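Local coordinates for protein 3'-5'-exonuclease (Saccharomyces cerevisiae, PDB 3E2V) that probably cuts double-stranded DNA as an endonuclease and trims it from the 3' to the 5' end, as a magnesium-dependent hydrolase of the TatD family, at residues K13-G18 / V52-V57; E45-R50 / S79-Y84; L300-P305 / C360-V365. All blocks are in the same frame, centred on the assembly; numbering follows the deposited sequence.

Contact 1 (K13-G18 / V52-V57)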
ATOM      1  N   LYS A  13      -9.812 -12.040 -12.569  1.00 18.71           N
ATOM      2  CA  LYS A  13      -8.985 -10.834 -12.687  1.00 18.07           C
ATOM      3  C   LYS A  13      -8.611 -10.353 -11.295  1.00 16.44           C
ATOM      4  O   LYS A  13      -9.478 -10.169 -10.448  1.00 16.01           O
ATOM      5  CB  LYS A  13      -9.726  -9.716 -13.435  1.00 17.80           C
ATOM      6  CG  LYS A  13     -10.218 -10.079 -14.839  1.00 19.17           C
ATOM      7  CD  LYS A  13     -11.017  -8.920 -15.413  1.00 20.91           C
ATOM      8  CE  LYS A  13     -11.898  -9.361 -16.587  1.00 25.65           C
ATOM      9  NZ  LYS A  13     -12.842  -8.272 -16.991  1.00 29.82           N
ATOM     10  N   TYR A  14      -7.312 -10.143 -11.065  1.00 15.02           N
ATOM     11  CA  TYR A  14      -6.825  -9.607  -9.773  1.00 13.75           C
ATOM     12  C   TYR A  14      -6.151  -8.255  -9.947  1.00 13.68           C
ATOM     13  O   TYR A  14      -5.535  -7.977 -10.976  1.00 13.88           O
ATOM     14  CB  TYR A  14      -5.819 -10.566  -9.124  1.00 14.16           C
ATOM     15  CG  TYR A  14      -6.297 -11.987  -8.951  1.00 13.83           C
ATOM     16  CD1 TYR A  14      -7.238 -12.312  -7.960  1.00 13.31           C
ATOM     17  CD2 TYR A  14      -5.774 -13.014  -9.729  1.00 14.77           C
ATOM     18  CE1 TYR A  14      -7.675 -13.618  -7.793  1.00 14.71           C
ATOM     19  CE2 TYR A  14      -6.203 -14.348  -9.563  1.00 15.11           C
ATOM     20  CZ  TYR A  14      -7.158 -14.635  -8.604  1.00 15.27           C
ATOM     21  OH  TYR A  14      -7.565 -15.942  -8.430  1.00 16.35           O
ATOM     22  N   TYR A  15      -6.258  -7.433  -8.902  1.00 13.34           N
ATOM     23  CA  TYR A  15      -5.693  -6.097  -8.885  1.00 12.86           C
ATOM     24  C   TYR A  15      -4.966  -5.976  -7.555  1.00 12.45           C
ATOM     25  O   TYR A  15      -5.598  -5.781  -6.500  1.00 13.21           O
ATOM     26  CB  TYR A  15      -6.825  -5.080  -8.982  1.00 14.28           C
ATOM     27  CG  TYR A  15      -6.471  -3.671  -9.374  1.00 15.28           C
ATOM     28  CD1 TYR A  15      -7.331  -2.979 -10.220  1.00 16.37           C
ATOM     29  CD2 TYR A  15      -5.348  -2.999  -8.867  1.00 15.22           C
ATOM     30  CE1 TYR A  15      -7.086  -1.682 -10.583  1.00 17.72           C
ATOM     31  CE2 TYR A  15      -5.074  -1.663  -9.255  1.00 15.36           C
ATOM     32  CZ  TYR A  15      -5.983  -1.029 -10.112  1.00 16.02           C
ATOM     33  OH  TYR A  15      -5.810   0.266 -10.543  1.00 18.79           O
ATOM     34  N   ASP A  16      -3.637  -6.130  -7.596  1.00 12.47           N
ATOM     35  CA  ASP A  16      -2.843  -6.125  -6.360  1.00 12.57           C
ATOM     36  C   ASP A  16      -2.621  -4.688  -5.931  1.00 12.55           C
ATOM     37  O   ASP A  16      -1.893  -3.954  -6.599  1.00 13.58           O
ATOM     38  CB  ASP A  16      -1.503  -6.831  -6.609  1.00 12.50           C
ATOM     39  CG  ASP A  16      -0.684  -7.052  -5.340  1.00 13.42           C
ATOM     40  OD1 ASP A  16      -0.981  -6.457  -4.270  1.00 11.67           O
ATOM     41  OD2 ASP A  16       0.290  -7.845  -5.431  1.00 13.16           O
ATOM     42  N   ILE A  17      -3.257  -4.268  -4.837  1.00 12.26           N
ATOM     43  CA  ILE A  17      -3.128  -2.858  -4.401  1.00 12.84           C
ATOM     44  C   ILE A  17      -1.876  -2.603  -3.583  1.00 12.46           C
ATOM     45  O   ILE A  17      -1.635  -1.464  -3.190  1.00 13.13           O
ATOM     46  CB  ILE A  17      -4.380  -2.341  -3.629  1.00 12.45           C
ATOM     47  CG1 ILE A  17      -4.502  -2.982  -2.246  1.00 13.20           C
ATOM     48  CG2 ILE A  17      -5.629  -2.597  -4.469  1.00 14.10           C
ATOM     49  CD1 ILE A  17      -5.381  -2.194  -1.262  1.00 13.52           C
ATOM     50  N   GLY A  18      -1.062  -3.646  -3.383  1.00 13.09           N
ATOM     51  CA  GLY A  18       0.106  -3.541  -2.515  1.00 14.15           C
ATOM     52  C   GLY A  18       1.326  -4.235  -3.065  1.00 13.29           C
ATOM     53  O   GLY A  18       1.794  -5.233  -2.504  1.00 14.14           O
ATOM     54  N   VAL A  52      -3.315 -11.704 -12.757  1.00 13.98           N
ATOM     55  CA  VAL A  52      -3.158 -10.352 -12.227  1.00 14.24           C
ATOM     56  C   VAL A  52      -3.110  -9.384 -13.398  1.00 14.41           C
ATOM     57  O   VAL A  52      -2.228  -9.471 -14.262  1.00 15.33           O
ATOM     58  CB  VAL A  52      -1.925 -10.207 -11.307  1.00 13.59           C
ATOM     59  CG1 VAL A  52      -1.958  -8.852 -10.576  1.00 14.67           C
ATOM     60  CG2 VAL A  52      -1.871 -11.358 -10.310  1.00 14.28           C
ATOM     61  N   LYS A  53      -4.064  -8.455 -13.419  1.00 14.62           N
ATOM     62  CA  LYS A  53      -4.194  -7.528 -14.521  1.00 14.35           C
ATOM     63  C   LYS A  53      -3.544  -6.184 -14.231  1.00 14.31           C
ATOM     64  O   LYS A  53      -2.987  -5.552 -15.126  1.00 15.35           O
ATOM     65  CB  LYS A  53      -5.670  -7.315 -14.874  1.00 14.01           C
ATOM     66  CG  LYS A  53      -6.438  -8.595 -15.129  1.00 15.68           C
ATOM     67  CD  LYS A  53      -5.887  -9.396 -16.310  1.00 17.72           C
ATOM     68  CE  LYS A  53      -6.620 -10.716 -16.419  1.00 19.67           C
ATOM     69  NZ  LYS A  53      -6.085 -11.524 -17.553  1.00 22.62           N
ATOM     70  N   ASN A  54      -3.649  -5.720 -12.988  1.00 14.03           N
ATOM     71  CA  ASN A  54      -3.198  -4.379 -12.615  1.00 14.23           C
ATOM     72  C   ASN A  54      -2.523  -4.491 -11.255  1.00 13.18           C
ATOM     73  O   ASN A  54      -2.829  -5.421 -10.494  1.00 13.44           O
ATOM     74  CB  ASN A  54      -4.389  -3.424 -12.423  1.00 14.55           C
ATOM     75  CG  ASN A  54      -5.028  -2.967 -13.716  1.00 18.95           C
ATOM     76  OD1 ASN A  54      -5.203  -1.757 -13.920  1.00 27.24           O
ATOM     77  ND2 ASN A  54      -5.414  -3.895 -14.558  1.00 22.17           N
ATOM     78  N   ALA A  55      -1.606  -3.564 -10.954  1.00 12.99           N
ATOM     79  CA  ALA A  55      -1.063  -3.490  -9.599  1.00 12.72           C
ATOM     80  C   ALA A  55      -0.731  -2.058  -9.271  1.00 12.94           C
ATOM     81  O   ALA A  55      -0.437  -1.257 -10.161  1.00 14.37           O
ATOM     82  CB  ALA A  55       0.169  -4.373  -9.447  1.00 13.58           C
ATOM     83  N   LEU A  56      -0.799  -1.743  -7.981  1.00 12.44           N
ATOM     84  CA  LEU A  56      -0.430  -0.438  -7.481  1.00 12.73           C
ATOM     85  C   LEU A  56       0.926  -0.560  -6.791  1.00 12.49           C
ATOM     86  O   LEU A  56       1.065  -1.313  -5.809  1.00 13.12           O
ATOM     87  CB  LEU A  56      -1.503   0.055  -6.496  1.00 12.88           C
ATOM     88  CG  LEU A  56      -1.320   1.465  -5.927  1.00 11.14           C
ATOM     89  CD1 LEU A  56      -1.521   2.519  -7.025  1.00 13.39           C
ATOM     90  CD2 LEU A  56      -2.345   1.687  -4.813  1.00 13.51           C
ATOM     91  N   VAL A  57       1.918   0.164  -7.315  1.00 12.62           N
ATOM     92  CA  VAL A  57       3.281   0.146  -6.779  1.00 13.04           C
ATOM     93  C   VAL A  57       3.385   1.189  -5.674  1.00 13.09           C
ATOM     94  O   VAL A  57       3.058   2.339  -5.883  1.00 13.08           O
ATOM     95  CB  VAL A  57       4.310   0.424  -7.907  1.00 13.61           C
ATOM     96  CG1 VAL A  57       5.745   0.503  -7.382  1.00 13.65           C
ATOM     97  CG2 VAL A  57       4.209  -0.659  -8.974  1.00 13.85           C
TER
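Asn54 sets its CB squarely over the face of the Tyr15 ring. The carbon lies 3.4 Å from the centroid of the Tyr15 ring, on the ring normal, and makes a CH-pi contact. Beyond CB the amide leans out over the CE1 side, with Asn54 OD1 3.8 Å from Tyr15 CE1. The amide and ring planes are 36° apart, so this is not a flat stack. Tyr15 and Asn54 point to the same face of the sheet; Tyr15 CG is anti to the backbone N (chi1 -163°), which sets the direction in which the ring leaves CB. The Tyr15 hydroxyl bonds to the Gly393 carbonyl, and helix 377-392 also packs on this tyrosine. The segments hold the first and second strands, 14-16 and 52-57, of the parallel TIM barrel. A beta bulge between Tyr14 and Tyr15 shifts their pairing by one residue. Three backbone bonds join them: Lys53 N to Tyr14 O, Asp16 N to Asn54 O (3.1 Å) and Leu56 N to Asp16 O (2.8 Å). On the other face, Tyr14 CB meets Val52 CG2 at 4.2 Å, and Asp16 CB meets Ala55 CB at 4.1 Å. Here helix 362-373 covers Tyr14 and Asp16. The buried Asp16 carboxylate has a partner for each oxygen. OD2 bonds to Thr302 OG1. Asp16 OD1 receives Gly18 N at 2.9 Å from above the carboxylate plane, closing an Asx turn as the chain rounds the corner at Ile17. Leu56 reaches that corner, its CD2 3.6 Å from Ile17 O.

Contact 2 (E45-R50 / S79-Y84)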
ATOM      1  N   GLU A  45       5.460 -11.145 -15.667  1.00 16.70           N
ATOM      2  CA  GLU A  45       4.963 -12.222 -16.531  1.00 17.70           C
ATOM      3  C   GLU A  45       4.300 -13.341 -15.720  1.00 16.72           C
ATOM      4  O   GLU A  45       3.231 -13.847 -16.103  1.00 17.18           O
ATOM      5  CB  GLU A  45       6.094 -12.753 -17.430  1.00 17.65           C
ATOM      6  CG  GLU A  45       6.567 -11.696 -18.424  1.00 20.69           C
ATOM      7  CD  GLU A  45       7.815 -12.068 -19.223  1.00 21.01           C
ATOM      8  OE1 GLU A  45       8.458 -13.099 -18.933  1.00 25.50           O
ATOM      9  OE2 GLU A  45       8.138 -11.301 -20.159  1.00 28.57           O
ATOM     10  N   ARG A  46       4.904 -13.723 -14.594  1.00 15.47           N
ATOM     11  CA  ARG A  46       4.309 -14.729 -13.701  1.00 15.28           C
ATOM     12  C   ARG A  46       2.960 -14.242 -13.172  1.00 15.05           C
ATOM     13  O   ARG A  46       1.982 -15.004 -13.138  1.00 15.27           O
ATOM     14  CB  ARG A  46       5.226 -15.071 -12.528  1.00 15.56           C
ATOM     15  CG  ARG A  46       6.452 -15.862 -12.935  1.00 15.60           C
ATOM     16  CD  ARG A  46       7.212 -16.346 -11.737  1.00 15.52           C
ATOM     17  NE  ARG A  46       7.959 -15.312 -11.000  1.00 15.47           N
ATOM     18  CZ  ARG A  46       9.164 -14.867 -11.348  1.00 15.74           C
ATOM     19  NH1 ARG A  46       9.743 -15.273 -12.485  1.00 16.38           N
ATOM     20  NH2 ARG A  46       9.773 -13.968 -10.581  1.00 14.72           N
ATOM     21  N   ALA A  47       2.903 -12.977 -12.755  1.00 14.61           N
ATOM     22  CA  ALA A  47       1.654 -12.427 -12.243  1.00 14.68           C
ATOM     23  C   ALA A  47       0.546 -12.431 -13.311  1.00 15.10           C
ATOM     24  O   ALA A  47      -0.597 -12.795 -13.036  1.00 15.06           O
ATOM     25  CB  ALA A  47       1.893 -11.009 -11.687  1.00 15.06           C
ATOM     26  N   ALA A  48       0.898 -12.028 -14.533  1.00 14.66           N
ATOM     27  CA  ALA A  48      -0.076 -11.969 -15.639  1.00 15.15           C
ATOM     28  C   ALA A  48      -0.611 -13.367 -15.953  1.00 15.83           C
ATOM     29  O   ALA A  48      -1.810 -13.561 -16.211  1.00 15.65           O
ATOM     30  CB  ALA A  48       0.548 -11.353 -16.872  1.00 15.63           C
ATOM     31  N   GLN A  49       0.280 -14.350 -15.896  1.00 16.24           N
ATOM     32  CA  GLN A  49      -0.095 -15.741 -16.135  1.00 16.60           C
ATOM     33  C   GLN A  49      -1.066 -16.241 -15.067  1.00 16.37           C
ATOM     34  O   GLN A  49      -1.906 -17.111 -15.343  1.00 17.12           O
ATOM     35  CB  GLN A  49       1.159 -16.619 -16.204  1.00 17.27           C
ATOM     36  CG  GLN A  49       0.857 -18.055 -16.625  1.00 19.22           C
ATOM     37  CD  GLN A  49       2.100 -18.836 -16.993  1.00 19.88           C
ATOM     38  OE1 GLN A  49       3.013 -18.317 -17.660  1.00 23.98           O
ATOM     39  NE2 GLN A  49       2.143 -20.081 -16.567  1.00 20.79           N
ATOM     40  N   ARG A  50      -0.960 -15.697 -13.849  1.00 15.33           N
ATOM     41  CA  ARG A  50      -1.893 -16.027 -12.769  1.00 15.43           C
ATOM     42  C   ARG A  50      -2.985 -14.948 -12.586  1.00 14.78           C
ATOM     43  O   ARG A  50      -3.502 -14.734 -11.487  1.00 15.74           O
ATOM     44  CB  ARG A  50      -1.143 -16.321 -11.459  1.00 15.24           C
ATOM     45  CG  ARG A  50      -0.005 -17.345 -11.567  1.00 16.49           C
ATOM     46  CD  ARG A  50      -0.483 -18.637 -12.241  1.00 17.55           C
ATOM     47  NE  ARG A  50      -1.681 -19.143 -11.561  1.00 17.31           N
ATOM     48  CZ  ARG A  50      -2.593 -19.918 -12.143  1.00 20.03           C
ATOM     49  NH1 ARG A  50      -2.450 -20.283 -13.418  1.00 20.47           N
ATOM     50  NH2 ARG A  50      -3.644 -20.327 -11.438  1.00 20.92           N
ATOM     51  N   SER A  79       5.845  -4.522 -19.335  1.00 19.58           N
ATOM     52  CA  SER A  79       4.999  -5.149 -18.322  1.00 18.99           C
ATOM     53  C   SER A  79       3.668  -5.585 -18.913  1.00 18.56           C
ATOM     54  O   SER A  79       2.955  -4.768 -19.487  1.00 18.45           O
ATOM     55  CB  SER A  79       4.730  -4.169 -17.183  1.00 19.55           C
ATOM     56  OG  SER A  79       3.802  -4.736 -16.257  1.00 18.87           O
ATOM     57  N   PRO A  80       3.326  -6.878 -18.758  1.00 18.58           N
ATOM     58  CA  PRO A  80       1.983  -7.304 -19.143  1.00 18.86           C
ATOM     59  C   PRO A  80       0.908  -6.912 -18.114  1.00 19.63           C
ATOM     60  O   PRO A  80      -0.280  -7.125 -18.367  1.00 21.65           O
ATOM     61  CB  PRO A  80       2.127  -8.825 -19.244  1.00 19.10           C
ATOM     62  CG  PRO A  80       3.193  -9.165 -18.284  1.00 19.24           C
ATOM     63  CD  PRO A  80       4.147  -8.001 -18.266  1.00 18.12           C
ATOM     64  N   LEU A  81       1.323  -6.374 -16.962  1.00 18.94           N
ATOM     65  CA  LEU A  81       0.384  -5.763 -16.007  1.00 19.20           C
ATOM     66  C   LEU A  81       0.326  -4.270 -16.236  1.00 18.46           C
ATOM     67  O   LEU A  81       1.343  -3.645 -16.563  1.00 18.00           O
ATOM     68  CB  LEU A  81       0.829  -5.986 -14.556  1.00 19.50           C
ATOM     69  CG  LEU A  81       0.391  -7.250 -13.822  1.00 19.78           C
ATOM     70  CD1 LEU A  81       0.944  -8.514 -14.452  1.00 22.77           C
ATOM     71  CD2 LEU A  81       0.821  -7.157 -12.368  1.00 20.51           C
ATOM     72  N   LYS A  82      -0.851  -3.684 -16.065  1.00 17.19           N
ATOM     73  CA  LYS A  82      -0.940  -2.240 -16.022  1.00 17.31           C
ATOM     74  C   LYS A  82      -0.521  -1.809 -14.617  1.00 16.59           C
ATOM     75  O   LYS A  82      -1.141  -2.216 -13.624  1.00 16.76           O
ATOM     76  CB  LYS A  82      -2.349  -1.747 -16.352  1.00 18.35           C
ATOM     77  CG  LYS A  82      -2.495  -0.237 -16.344  1.00 22.86           C
ATOM     78  CD  LYS A  82      -1.653   0.443 -17.426  1.00 28.04           C
ATOM     79  CE  LYS A  82      -1.676   1.955 -17.286  1.00 32.24           C
ATOM     80  NZ  LYS A  82      -0.467   2.586 -17.898  1.00 34.95           N
ATOM     81  N   LEU A  83       0.544  -1.013 -14.543  1.00 16.13           N
ATOM     82  CA  LEU A  83       1.065  -0.560 -13.264  1.00 14.94           C
ATOM     83  C   LEU A  83       0.729   0.886 -13.001  1.00 15.57           C
ATOM     84  O   LEU A  83       0.933   1.769 -13.847  1.00 16.10           O
ATOM     85  CB  LEU A  83       2.571  -0.742 -13.211  1.00 15.28           C
ATOM     86  CG  LEU A  83       3.079  -2.179 -13.345  1.00 16.26           C
ATOM     87  CD1 LEU A  83       4.593  -2.202 -13.381  1.00 17.86           C
ATOM     88  CD2 LEU A  83       2.581  -3.052 -12.217  1.00 17.75           C
ATOM     89  N   TYR A  84       0.202   1.104 -11.799  1.00 13.94           N
ATOM     90  CA  TYR A  84       0.011   2.432 -11.245  1.00 14.60           C
ATOM     91  C   TYR A  84       0.898   2.588 -10.025  1.00 14.07           C
ATOM     92  O   TYR A  84       1.506   1.627  -9.586  1.00 13.36           O
ATOM     93  CB  TYR A  84      -1.465   2.665 -10.912  1.00 16.67           C
ATOM     94  CG  TYR A  84      -2.352   2.465 -12.120  1.00 20.77           C
ATOM     95  CD1 TYR A  84      -2.270   3.330 -13.203  1.00 23.13           C
ATOM     96  CD2 TYR A  84      -3.239   1.406 -12.184  1.00 23.66           C
ATOM     97  CE1 TYR A  84      -3.068   3.154 -14.328  1.00 24.90           C
ATOM     98  CE2 TYR A  84      -4.042   1.212 -13.310  1.00 26.48           C
ATOM     99  CZ  TYR A  84      -3.952   2.085 -14.372  1.00 24.71           C
ATOM    100  OH  TYR A  84      -4.756   1.881 -15.480  1.00 27.35           O
TER
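Leu81 lays CD1 over the helix surface between the methyls of Ala47 and Ala48. These alanines belong to helix 40-49, which runs into the second strand of the TIM barrel, 52-57. Leu81 stands just before the third, 82-87. The contact therefore joins the end of a barrel helix to the loop that feeds the neighbouring strand. Leu81 CD1 is 3.5 Å from Ala48 N. It also touches both methyls, at 3.8 Å from Ala47 CB and the same from Ala48 CB. The second branch reaches the helix more loosely, with Leu81 CD2 4.1 Å from Ala47 CB. Leu81 CG is anti to its own carbonyl carbon (chi1 -88°), and the methyls at the end of the side chain come closer to the helix than CB does. Val52 and Leu44 also pack against this leucine, so it is buried where strand, loop and helix meet. Pro80 covers the next part of the helix surface, nearer the solvent. Its ring edge, CB and CG, lies against the Ala48 methyl. The same CG reaches back one turn, to 3.9 Å from Glu45 CA. The alanines keep the helix surface low here, and the proline ring and leucine methyls come close to its backbone. The side chains that meet across the pair do so through carbon atoms. Arg46 instead serves other parts of the fold: it pairs with Asp39 and Glu358. Within the loop, Ser79 bonds to the residue two further on. Its OG donates to Leu81 O at 2.7 Å, meeting a lone pair of the carbonyl within its plane.

Contact 3 (L300-P305 / C360-V365). With MG (magnesium ion), chain E.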
ATOM      1  N   LEU A 300      -7.918  -6.710  -2.095  1.00 12.36           N
ATOM      2  CA  LEU A 300      -6.888  -7.746  -1.991  1.00 12.59           C
ATOM      3  C   LEU A 300      -5.525  -7.191  -2.380  1.00 12.52           C
ATOM      4  O   LEU A 300      -5.407  -6.326  -3.261  1.00 12.76           O
ATOM      5  CB  LEU A 300      -7.237  -8.911  -2.924  1.00 12.71           C
ATOM      6  CG  LEU A 300      -8.542  -9.647  -2.634  1.00 13.25           C
ATOM      7  CD1 LEU A 300      -8.857 -10.655  -3.753  1.00 13.78           C
ATOM      8  CD2 LEU A 300      -8.382 -10.356  -1.308  1.00 16.14           C
ATOM      9  N   GLU A 301      -4.487  -7.727  -1.740  1.00 12.64           N
ATOM     10  CA  GLU A 301      -3.111  -7.300  -1.982  1.00 12.57           C
ATOM     11  C   GLU A 301      -2.190  -8.395  -1.530  1.00 12.63           C
ATOM     12  O   GLU A 301      -2.585  -9.257  -0.728  1.00 12.38           O
ATOM     13  CB  GLU A 301      -2.759  -6.012  -1.221  1.00 13.91           C
ATOM     14  CG  GLU A 301      -3.532  -5.834   0.078  1.00 13.27           C
ATOM     15  CD  GLU A 301      -2.840  -4.881   1.048  1.00 15.04           C
ATOM     16  OE1 GLU A 301      -1.653  -5.106   1.354  1.00 15.74           O
ATOM     17  OE2 GLU A 301      -3.494  -3.935   1.511  1.00 15.31           O
ATOM     18  N   THR A 302      -0.965  -8.377  -2.056  1.00 12.55           N
ATOM     19  CA  THR A 302       0.046  -9.335  -1.592  1.00 13.04           C
ATOM     20  C   THR A 302       1.030  -8.736  -0.592  1.00 13.30           C
ATOM     21  O   THR A 302       1.560  -9.445   0.275  1.00 12.82           O
ATOM     22  CB  THR A 302       0.899  -9.944  -2.740  1.00 13.05           C
ATOM     23  OG1 THR A 302       1.589  -8.902  -3.455  1.00 13.78           O
ATOM     24  CG2 THR A 302       0.057 -10.809  -3.673  1.00 13.06           C
ATOM     25  N   ASP A 303       1.295  -7.430  -0.700  1.00 12.45           N
ATOM     26  CA  ASP A 303       2.423  -6.797   0.021  1.00 12.66           C
ATOM     27  C   ASP A 303       3.762  -7.399  -0.398  1.00 12.72           C
ATOM     28  O   ASP A 303       4.762  -7.257   0.327  1.00 12.93           O
ATOM     29  CB  ASP A 303       2.237  -6.836   1.552  1.00 12.68           C
ATOM     30  CG  ASP A 303       2.940  -5.689   2.240  1.00 16.10           C
ATOM     31  OD1 ASP A 303       2.929  -4.562   1.683  1.00 14.79           O
ATOM     32  OD2 ASP A 303       3.498  -5.908   3.342  1.00 20.41           O
ATOM     33  N   ALA A 304       3.791  -8.030  -1.575  1.00 12.25           N
ATOM     34  CA  ALA A 304       5.044  -8.654  -2.048  1.00 12.14           C
ATOM     35  C   ALA A 304       6.190  -7.618  -1.983  1.00 12.67           C
ATOM     36  O   ALA A 304       5.999  -6.444  -2.332  1.00 12.63           O
ATOM     37  CB  ALA A 304       4.865  -9.169  -3.428  1.00 13.45           C
ATOM     38  N   PRO A 305       7.383  -8.023  -1.537  1.00 12.98           N
ATOM     39  CA  PRO A 305       7.841  -9.389  -1.283  1.00 13.65           C
ATOM     40  C   PRO A 305       7.514  -9.957   0.095  1.00 13.78           C
ATOM     41  O   PRO A 305       7.974 -11.059   0.415  1.00 14.29           O
ATOM     42  CB  PRO A 305       9.356  -9.252  -1.414  1.00 14.37           C
ATOM     43  CG  PRO A 305       9.621  -7.909  -0.784  1.00 13.44           C
ATOM     44  CD  PRO A 305       8.452  -7.028  -1.270  1.00 13.26           C
ATOM     45  N   CYS A 360       1.990 -12.703  -8.182  1.00 14.02           N
ATOM     46  CA  CYS A 360       1.267 -13.859  -8.722  1.00 13.92           C
ATOM     47  C   CYS A 360       0.570 -14.671  -7.646  1.00 13.88           C
ATOM     48  O   CYS A 360      -0.195 -15.602  -7.956  1.00 14.86           O
ATOM     49  CB  CYS A 360       2.163 -14.791  -9.551  1.00 13.97           C
ATOM     50  SG  CYS A 360       3.482 -15.633  -8.640  1.00 15.12           S
ATOM     51  N   ASN A 361       0.820 -14.335  -6.385  1.00 13.48           N
ATOM     52  CA  ASN A 361       0.177 -15.019  -5.274  1.00 13.91           C
ATOM     53  C   ASN A 361      -1.118 -14.358  -4.802  1.00 13.39           C
ATOM     54  O   ASN A 361      -1.679 -14.738  -3.776  1.00 13.76           O
ATOM     55  CB  ASN A 361       1.170 -15.221  -4.126  1.00 13.34           C
ATOM     56  CG  ASN A 361       2.208 -16.280  -4.459  1.00 14.19           C
ATOM     57  OD1 ASN A 361       2.025 -17.060  -5.392  1.00 16.52           O
ATOM     58  ND2 ASN A 361       3.310 -16.284  -3.735  1.00 15.00           N
ATOM     59  N   MET A 362      -1.616 -13.406  -5.584  1.00 13.04           N
ATOM     60  CA  MET A 362      -2.953 -12.841  -5.342  1.00 13.07           C
ATOM     61  C   MET A 362      -4.013 -13.929  -5.196  1.00 13.15           C
ATOM     62  O   MET A 362      -4.874 -13.866  -4.314  1.00 14.12           O
ATOM     63  CB  MET A 362      -3.325 -11.888  -6.479  1.00 12.60           C
ATOM     64  CG  MET A 362      -2.712 -10.496  -6.291  1.00 12.01           C
ATOM     65  SD  MET A 362      -3.374  -9.489  -4.859  1.00  5.76           S
ATOM     66  CE  MET A 362      -4.973  -8.991  -5.618  1.00 15.27           C
ATOM     67  N   GLU A 363      -3.948 -14.918  -6.084  1.00 13.58           N
ATOM     68  CA  GLU A 363      -4.919 -16.001  -6.079  1.00 14.45           C
ATOM     69  C   GLU A 363      -4.980 -16.744  -4.749  1.00 13.95           C
ATOM     70  O   GLU A 363      -6.048 -17.232  -4.359  1.00 14.53           O
ATOM     71  CB  GLU A 363      -4.652 -16.964  -7.234  1.00 14.86           C
ATOM     72  CG  GLU A 363      -3.304 -17.659  -7.196  1.00 14.58           C
ATOM     73  CD  GLU A 363      -3.061 -18.528  -8.408  1.00 17.36           C
ATOM     74  OE1 GLU A 363      -3.996 -18.729  -9.212  1.00 18.48           O
ATOM     75  OE2 GLU A 363      -1.910 -18.998  -8.557  1.00 17.38           O
ATOM     76  N   GLN A 364      -3.858 -16.813  -4.027  1.00 13.77           N
ATOM     77  CA  GLN A 364      -3.848 -17.461  -2.715  1.00 14.11           C
ATOM     78  C   GLN A 364      -4.624 -16.636  -1.703  1.00 14.26           C
ATOM     79  O   GLN A 364      -5.345 -17.168  -0.884  1.00 14.05           O
ATOM     80  CB  GLN A 364      -2.411 -17.672  -2.220  1.00 14.14           C
ATOM     81  CG  GLN A 364      -1.565 -18.576  -3.087  1.00 15.32           C
ATOM     82  CD  GLN A 364      -0.139 -18.678  -2.591  1.00 16.13           C
ATOM     83  OE1 GLN A 364       0.191 -18.204  -1.524  1.00 20.28           O
ATOM     84  NE2 GLN A 364       0.717 -19.301  -3.389  1.00 20.59           N
ATOM     85  N   VAL A 365      -4.453 -15.318  -1.748  1.00 13.74           N
ATOM     86  CA  VAL A 365      -5.190 -14.460  -0.812  1.00 13.71           C
ATOM     87  C   VAL A 365      -6.693 -14.598  -1.087  1.00 13.43           C
ATOM     88  O   VAL A 365      -7.485 -14.733  -0.149  1.00 13.83           O
ATOM     89  CB  VAL A 365      -4.730 -12.991  -0.917  1.00 13.72           C
ATOM     90  CG1 VAL A 365      -5.377 -12.124   0.178  1.00 14.88           C
ATOM     91  CG2 VAL A 365      -3.206 -12.917  -0.827  1.00 14.21           C
TER
HETATM   92 MG    MG E 427       3.017  -2.690   2.927  1.00 26.21          MG
HETATM   93  O   HOH W   1       5.035  -3.060   3.137  1.00 32.00           O
HETATM   94  O   HOH W   2       2.765  -3.581   4.712  1.00 37.34           O
HETATM   95  O   HOH W   3       3.550  -1.565   1.289  1.00 36.38           O
HETATM   96  O   HOH W   4       3.217  -0.690   4.541  1.00 26.60           O
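Met362 bends twice, so that its thioether lies against backbone, with SD 3.6 Å from Glu301 CA. The torsions chi2 (-68°) and chi3 (-76°) make the bend and turn the terminal methyl toward Leu300. There Met362 CE packs on Leu300 CB at 3.5 Å. Val365, one helical turn on, packs beside it. Its CG1 meets Leu300 CD2 at 3.8 Å, the two side chains passing with opposite headings. Thr302 crosses Met362 at about a right angle, and its methyl CG2 sits 3.6 Å from Met362 N at the start of helix 362-373. The two branches of Thr302 thus have separate tasks. CG2 faces the helix, while OG1 accepts from Ala304 N at 3.0 Å, forming an ST turn, and also bonds to Asp16. That turn encloses Asp303, whose backbone is in the left-handed region (phi 61°). Asp303 OD1 binds the magnesium ion at 2.2 Å and also takes a bond from Asn20 ND2. Asp303 OD2 stays off the metal and accepts from a metal-bound water at 2.8 Å, which would help fix the carboxylate's rotation. His253 and four waters complete the ligands, one of the waters at a longer distance. Glu301 is second shell: OE2 bonds to His253 ND1, while OE1 bonds to Asn277 ND2. Glu161, a further magnesium ligand in another structure of this protein, holds no metal here. A metal-binding aspartate just after the last barrel strand is characteristic of the metal-dependent hydrolases with a TIM-barrel fold.

How the contacts relate
Contacts 1 and 3 are buried and lie near the magnesium site. Contact 2 is only partly buried, at the outer side of the barrel and away from the metal. Contact 1 is strand to strand and is held mainly by backbone bonds. The other two join a helix to a loop by apolar packing. Contacts 1 and 2 share one sheet: strand 52-57 pairs with 82-87, with Val57 N 2.7 Å from Tyr84 O. Contacts 1 and 3 join the first barrel strand to the chain after the last, through Asp16 and Thr302. Contacts 2 and 3 meet in a salt bridge, Arg50 NH2 to Glu363 OE1 at 2.8 Å.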